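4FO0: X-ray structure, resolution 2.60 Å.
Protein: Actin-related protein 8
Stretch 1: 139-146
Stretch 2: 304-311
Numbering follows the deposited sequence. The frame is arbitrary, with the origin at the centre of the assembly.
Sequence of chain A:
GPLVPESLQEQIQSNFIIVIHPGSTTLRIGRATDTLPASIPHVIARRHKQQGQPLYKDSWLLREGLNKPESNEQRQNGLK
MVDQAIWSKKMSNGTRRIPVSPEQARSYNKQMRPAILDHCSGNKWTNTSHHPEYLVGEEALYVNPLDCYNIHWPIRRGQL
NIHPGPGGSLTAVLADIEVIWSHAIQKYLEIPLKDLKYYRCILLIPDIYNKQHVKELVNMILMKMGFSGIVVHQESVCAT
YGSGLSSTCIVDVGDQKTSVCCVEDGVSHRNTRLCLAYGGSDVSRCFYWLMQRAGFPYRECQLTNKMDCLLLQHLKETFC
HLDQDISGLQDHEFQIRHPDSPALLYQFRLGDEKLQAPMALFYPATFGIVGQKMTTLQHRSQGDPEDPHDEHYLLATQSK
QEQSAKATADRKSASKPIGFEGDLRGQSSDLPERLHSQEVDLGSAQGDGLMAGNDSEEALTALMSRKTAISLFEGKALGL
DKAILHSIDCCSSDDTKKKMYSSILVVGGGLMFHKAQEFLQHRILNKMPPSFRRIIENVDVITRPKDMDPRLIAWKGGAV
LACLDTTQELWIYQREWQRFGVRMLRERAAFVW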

ATOM      1  N   GLU A 139     -17.525  -6.260  -3.874  1.00 37.91           N
ATOM      2  CA  GLU A 139     -18.513  -6.590  -4.892  1.00 41.68           C
ATOM      3  C   GLU A 139     -17.980  -6.303  -6.295  1.00 37.82           C
ATOM      4  O   GLU A 139     -18.256  -7.040  -7.243  1.00 33.49           O
ATOM      5  CB  GLU A 139     -19.815  -5.840  -4.661  1.00 36.63           C
ATOM      6  CG  GLU A 139     -20.705  -6.478  -3.627  1.00 51.85           C
ATOM      7  CD  GLU A 139     -22.093  -5.862  -3.610  1.00 83.61           C
ATOM      8  OE1 GLU A 139     -23.032  -6.518  -3.101  1.00 68.12           O
ATOM      9  OE2 GLU A 139     -22.241  -4.722  -4.110  1.00 81.56           O
ATOM     10  N   ALA A 140     -17.212  -5.230  -6.420  1.00 32.84           N
ATOM     11  CA  ALA A 140     -16.612  -4.891  -7.694  1.00 27.84           C
ATOM     12  C   ALA A 140     -15.567  -5.932  -8.110  1.00 36.48           C
ATOM     13  O   ALA A 140     -15.535  -6.337  -9.276  1.00 36.69           O
ATOM     14  CB  ALA A 140     -16.022  -3.501  -7.652  1.00 28.51           C
ATOM     15  N   LEU A 141     -14.743  -6.392  -7.165  1.00 36.20           N
ATOM     16  CA  LEU A 141     -13.705  -7.367  -7.495  1.00 37.20           C
ATOM     17  C   LEU A 141     -14.303  -8.655  -8.036  1.00 40.41           C
ATOM     18  O   LEU A 141     -13.670  -9.353  -8.830  1.00 41.04           O
ATOM     19  CB  LEU A 141     -12.843  -7.706  -6.287  1.00 31.98           C
ATOM     20  CG  LEU A 141     -11.987  -6.622  -5.641  1.00 42.18           C
ATOM     21  CD1 LEU A 141     -11.355  -7.166  -4.382  1.00 30.10           C
ATOM     22  CD2 LEU A 141     -10.923  -6.147  -6.587  1.00 31.20           C
ATOM     23  N   TYR A 142     -15.523  -8.963  -7.601  1.00 38.47           N
ATOM     24  CA  TYR A 142     -16.160 -10.245  -7.906  1.00 37.19           C
ATOM     25  C   TYR A 142     -17.134 -10.236  -9.081  1.00 37.65           C
ATOM     26  O   TYR A 142     -17.890 -11.180  -9.291  1.00 44.50           O
ATOM     27  CB  TYR A 142     -16.835 -10.795  -6.666  1.00 31.78           C
ATOM     28  CG  TYR A 142     -15.863 -11.543  -5.822  1.00 44.98           C
ATOM     29  CD1 TYR A 142     -15.032 -10.875  -4.936  1.00 51.89           C
ATOM     30  CD2 TYR A 142     -15.741 -12.918  -5.937  1.00 48.98           C
ATOM     31  CE1 TYR A 142     -14.122 -11.560  -4.165  1.00 48.82           C
ATOM     32  CE2 TYR A 142     -14.842 -13.613  -5.172  1.00 45.92           C
ATOM     33  CZ  TYR A 142     -14.029 -12.930  -4.290  1.00 52.74           C
ATOM     34  OH  TYR A 142     -13.126 -13.627  -3.527  1.00 69.33           O
ATOM     35  N   VAL A 143     -17.115  -9.160  -9.843  1.00 32.11           N
ATOM     36  CA  VAL A 143     -17.864  -9.118 -11.071  1.00 34.60           C
ATOM     37  C   VAL A 143     -17.209 -10.047 -12.095  1.00 32.56           C
ATOM     38  O   VAL A 143     -16.013  -9.937 -12.371  1.00 37.00           O
ATOM     39  CB  VAL A 143     -17.934  -7.675 -11.594  1.00 44.25           C
ATOM     40  CG1 VAL A 143     -18.485  -7.637 -13.007  1.00 34.21           C
ATOM     41  CG2 VAL A 143     -18.776  -6.825 -10.636  1.00 28.42           C
ATOM     42  N   ASN A 144     -17.991 -10.987 -12.614  1.00 35.55           N
ATOM     43  CA  ASN A 144     -17.563 -11.841 -13.708  1.00 35.18           C
ATOM     44  C   ASN A 144     -16.918 -10.978 -14.791  1.00 35.24           C
ATOM     45  O   ASN A 144     -17.497  -9.998 -15.231  1.00 38.39           O
ATOM     46  CB  ASN A 144     -18.769 -12.597 -14.256  1.00 32.11           C
ATOM     47  CG  ASN A 144     -18.402 -13.616 -15.329  1.00 43.82           C
ATOM     48  OD1 ASN A 144     -17.443 -13.448 -16.082  1.00 37.85           O
ATOM     49  ND2 ASN A 144     -19.193 -14.674 -15.413  1.00 46.17           N
ATOM     50  N   PRO A 145     -15.690 -11.325 -15.194  1.00 43.62           N
ATOM     51  CA  PRO A 145     -14.916 -10.564 -16.185  1.00 35.41           C
ATOM     52  C   PRO A 145     -15.648 -10.482 -17.519  1.00 48.54           C
ATOM     53  O   PRO A 145     -15.351  -9.601 -18.330  1.00 47.12           O
ATOM     54  CB  PRO A 145     -13.653 -11.402 -16.365  1.00 31.51           C
ATOM     55  CG  PRO A 145     -13.601 -12.300 -15.206  1.00 37.10           C
ATOM     56  CD  PRO A 145     -14.968 -12.508 -14.699  1.00 34.86           C
ATOM     57  N   LEU A 146     -16.586 -11.400 -17.742  1.00 39.53           N
ATOM     58  CA  LEU A 146     -17.414 -11.381 -18.947  1.00 50.07           C
ATOM     59  C   LEU A 146     -18.609 -10.428 -18.882  1.00 54.65           C
ATOM     60  O   LEU A 146     -19.210 -10.119 -19.908  1.00 56.76           O
ATOM     61  CB  LEU A 146     -17.930 -12.776 -19.243  1.00 51.08           C
ATOM     62  CG  LEU A 146     -16.837 -13.776 -19.581  1.00 64.24           C
ATOM     63  CD1 LEU A 146     -17.456 -15.149 -19.699  1.00 41.18           C
ATOM     64  CD2 LEU A 146     -16.133 -13.366 -20.870  1.00 44.49           C
ATOM     65  N   THR A 304      -3.558 -10.367 -15.668  1.00 39.36           N
ATOM     66  CA  THR A 304      -4.648  -9.475 -16.045  1.00 43.06           C
ATOM     67  C   THR A 304      -5.963  -9.850 -15.370  1.00 41.95           C
ATOM     68  O   THR A 304      -6.968  -9.162 -15.525  1.00 58.51           O
ATOM     69  CB  THR A 304      -4.898  -9.538 -17.559  1.00 49.75           C
ATOM     70  OG1 THR A 304      -5.072 -10.904 -17.953  1.00 43.87           O
ATOM     71  CG2 THR A 304      -3.728  -8.954 -18.314  1.00 41.49           C
ATOM     72  N   ASN A 305      -5.955 -10.951 -14.635  1.00 37.59           N
ATOM     73  CA  ASN A 305      -7.171 -11.493 -14.068  1.00 33.13           C
ATOM     74  C   ASN A 305      -7.288 -11.208 -12.545  1.00 37.32           C
ATOM     75  O   ASN A 305      -6.424 -11.575 -11.760  1.00 33.68           O
ATOM     76  CB  ASN A 305      -7.225 -12.991 -14.380  1.00 37.61           C
ATOM     77  CG  ASN A 305      -8.439 -13.668 -13.790  1.00 41.94           C
ATOM     78  OD1 ASN A 305      -8.484 -13.989 -12.588  1.00 34.10           O
ATOM     79  ND2 ASN A 305      -9.439 -13.891 -14.627  1.00 47.54           N
ATOM     80  N   LYS A 306      -8.363 -10.545 -12.140  1.00 38.20           N
ATOM     81  CA  LYS A 306      -8.533 -10.112 -10.752  1.00 35.54           C
ATOM     82  C   LYS A 306      -8.452 -11.231  -9.734  1.00 38.60           C
ATOM     83  O   LYS A 306      -7.836 -11.067  -8.673  1.00 44.12           O
ATOM     84  CB  LYS A 306      -9.861  -9.374 -10.573  1.00 32.59           C
ATOM     85  CG  LYS A 306      -9.746  -7.868 -10.609  1.00 29.86           C
ATOM     86  CD  LYS A 306     -10.585  -7.252 -11.726  1.00 39.88           C
ATOM     87  CE  LYS A 306     -12.073  -7.453 -11.492  1.00 41.94           C
ATOM     88  NZ  LYS A 306     -12.742  -7.829 -12.773  1.00 44.33           N
ATOM     89  N   MET A 307      -9.098 -12.354 -10.042  1.00 40.54           N
ATOM     90  CA  MET A 307      -9.135 -13.487  -9.118  1.00 37.82           C
ATOM     91  C   MET A 307      -7.733 -14.064  -8.908  1.00 35.59           C
ATOM     92  O   MET A 307      -7.336 -14.354  -7.779  1.00 31.95           O
ATOM     93  CB  MET A 307     -10.107 -14.576  -9.612  1.00 31.70           C
ATOM     94  CG  MET A 307     -11.593 -14.201  -9.542  1.00 30.51           C
ATOM     95  SD  MET A 307     -12.142 -13.943  -7.842  1.00 48.20           S
ATOM     96  CE  MET A 307     -12.177 -12.152  -7.783  1.00 38.42           C
ATOM     97  N   ASP A 308      -7.003 -14.235 -10.010  1.00 30.84           N
ATOM     98  CA  ASP A 308      -5.622 -14.683  -9.990  1.00 30.51           C
ATOM     99  C   ASP A 308      -4.751 -13.733  -9.183  1.00 40.49           C
ATOM    100  O   ASP A 308      -3.915 -14.156  -8.375  1.00 41.33           O
ATOM    101  CB  ASP A 308      -5.083 -14.771 -11.416  1.00 31.39           C
ATOM    102  CG  ASP A 308      -5.733 -15.888 -12.215  1.00 46.68           C
ATOM    103  OD1 ASP A 308      -6.401 -16.743 -11.598  1.00 42.44           O
ATOM    104  OD2 ASP A 308      -5.569 -15.920 -13.456  1.00 46.02           O
ATOM    105  N   CYS A 309      -4.951 -12.442  -9.411  1.00 30.15           N
ATOM    106  CA  CYS A 309      -4.202 -11.435  -8.697  1.00 33.35           C
ATOM    107  C   CYS A 309      -4.418 -11.500  -7.203  1.00 33.50           C
ATOM    108  O   CYS A 309      -3.468 -11.361  -6.435  1.00 44.14           O
ATOM    109  CB  CYS A 309      -4.523 -10.054  -9.238  1.00 39.28           C
ATOM    110  SG  CYS A 309      -3.716  -9.823 -10.803  1.00 51.43           S
ATOM    111  N   LEU A 310      -5.657 -11.719  -6.784  1.00 28.37           N
ATOM    112  CA  LEU A 310      -5.924 -11.907  -5.358  1.00 43.80           C
ATOM    113  C   LEU A 310      -5.173 -13.137  -4.851  1.00 35.44           C
ATOM    114  O   LEU A 310      -4.639 -13.142  -3.740  1.00 38.27           O
ATOM    115  CB  LEU A 310      -7.432 -12.036  -5.085  1.00 35.27           C
ATOM    116  CG  LEU A 310      -8.259 -10.783  -5.368  1.00 35.89           C
ATOM    117  CD1 LEU A 310      -9.725 -11.087  -5.228  1.00 37.56           C
ATOM    118  CD2 LEU A 310      -7.872  -9.665  -4.417  1.00 30.42           C
ATOM    119  N   LEU A 311      -5.129 -14.172  -5.684  1.00 38.52           N
ATOM    120  CA  LEU A 311      -4.408 -15.398  -5.363  1.00 42.29           C
ATOM    121  C   LEU A 311      -2.912 -15.144  -5.182  1.00 42.31           C
ATOM    122  O   LEU A 311      -2.317 -15.556  -4.183  1.00 41.62           O
ATOM    123  CB  LEU A 311      -4.617 -16.425  -6.466  1.00 32.84           C
ATOM    124  CG  LEU A 311      -3.877 -17.743  -6.243  1.00 44.38           C
ATOM    125  CD1 LEU A 311      -4.421 -18.457  -5.017  1.00 25.59           C
ATOM    126  CD2 LEU A 311      -3.980 -18.613  -7.477  1.00 24.12           C
TER

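No hydrogen bond crosses between these two stretches, so the contact, which buries 347 Å² summed over both sides, rests on side-chain packing at the place where one helix ends and another begins. Thr 304 makes no contact, and the interface opens with Asn 305, whose main task lies within its own stretch. As the N-cap, it accepts a capping bond from Asp 308 N at Asn 305 OD1 (3.0 Å, N-H...acceptor angle 169°), satisfying an amide that has no carbonyl one turn earlier in the helix. With OD1 so engaged, the other atom of the side-chain amide, Asn 305 ND2, lies 4.5 Å from Pro 145 CG. This is a loose approach, and the pyrrolidine ring, whose CA-to-CB bond points toward stretch 2, supplies shape rather than a polar partner.

Lys 306 comes next, with its CA 6.7 Å from that of Leu 141, and its CA-to-CB bond points toward stretch 1. The side chain is bent, with chi1, chi2 and chi4 between wells and chi3 at 66°. It runs along the backbone where the first helix gives way to loop: Lys 306 CE is 3.6 Å from Leu 141 O, and Lys 306 NZ is 3.9 Å from Val 143 O. A long aliphatic chain with a polar tip suits this position, since 72 Å² of the residue is covered while its amino group keeps a hydrogen bond elsewhere in the structure.

The CA-to-CB bond of Met 307 lies sideways to stretch 1, but chi1 and chi2, both m, bring the end of the side chain nearer. Met 307 CE lies 3.9 Å from the centroid of the Tyr 142 ring and only 5° off the ring normal, a CH-pi contact over the face. The sulfur sits obliquely, with Met 307 SD 4.3 Å from the same centroid at 30° off the normal and 3.8 Å from Tyr 142 CE2. The same methyl approaches the backbone, with Met 307 CE 3.3 Å from Leu 141 O. Methionine suits this buried site because its flexible, unbranched thioether chain is apolar and can lay its terminal methyl over the ring face. Tyr 142 is the first residue to leave helical phi/psi; its CA-to-CB bond points away, yet chi1 of -85° brings its ring back to meet the thioether.

Asp 308 and Cys 309 do not touch stretch 1. One turn beyond Lys 306, the CA-to-CB bond of Leu 310 again points toward stretch 1, the pair being linked by the helical bond from Leu 310 N to Lys 306 O (3.0 Å). Leu 310 CD2 meets Leu 141 CD1 at 4.3 Å. Both leucines adopt m,t rotamers, and their branched ends make an apolar contact; stretch 2 as a whole covers 76 Å² of the buried Leu 141. Leu 311 is out of reach.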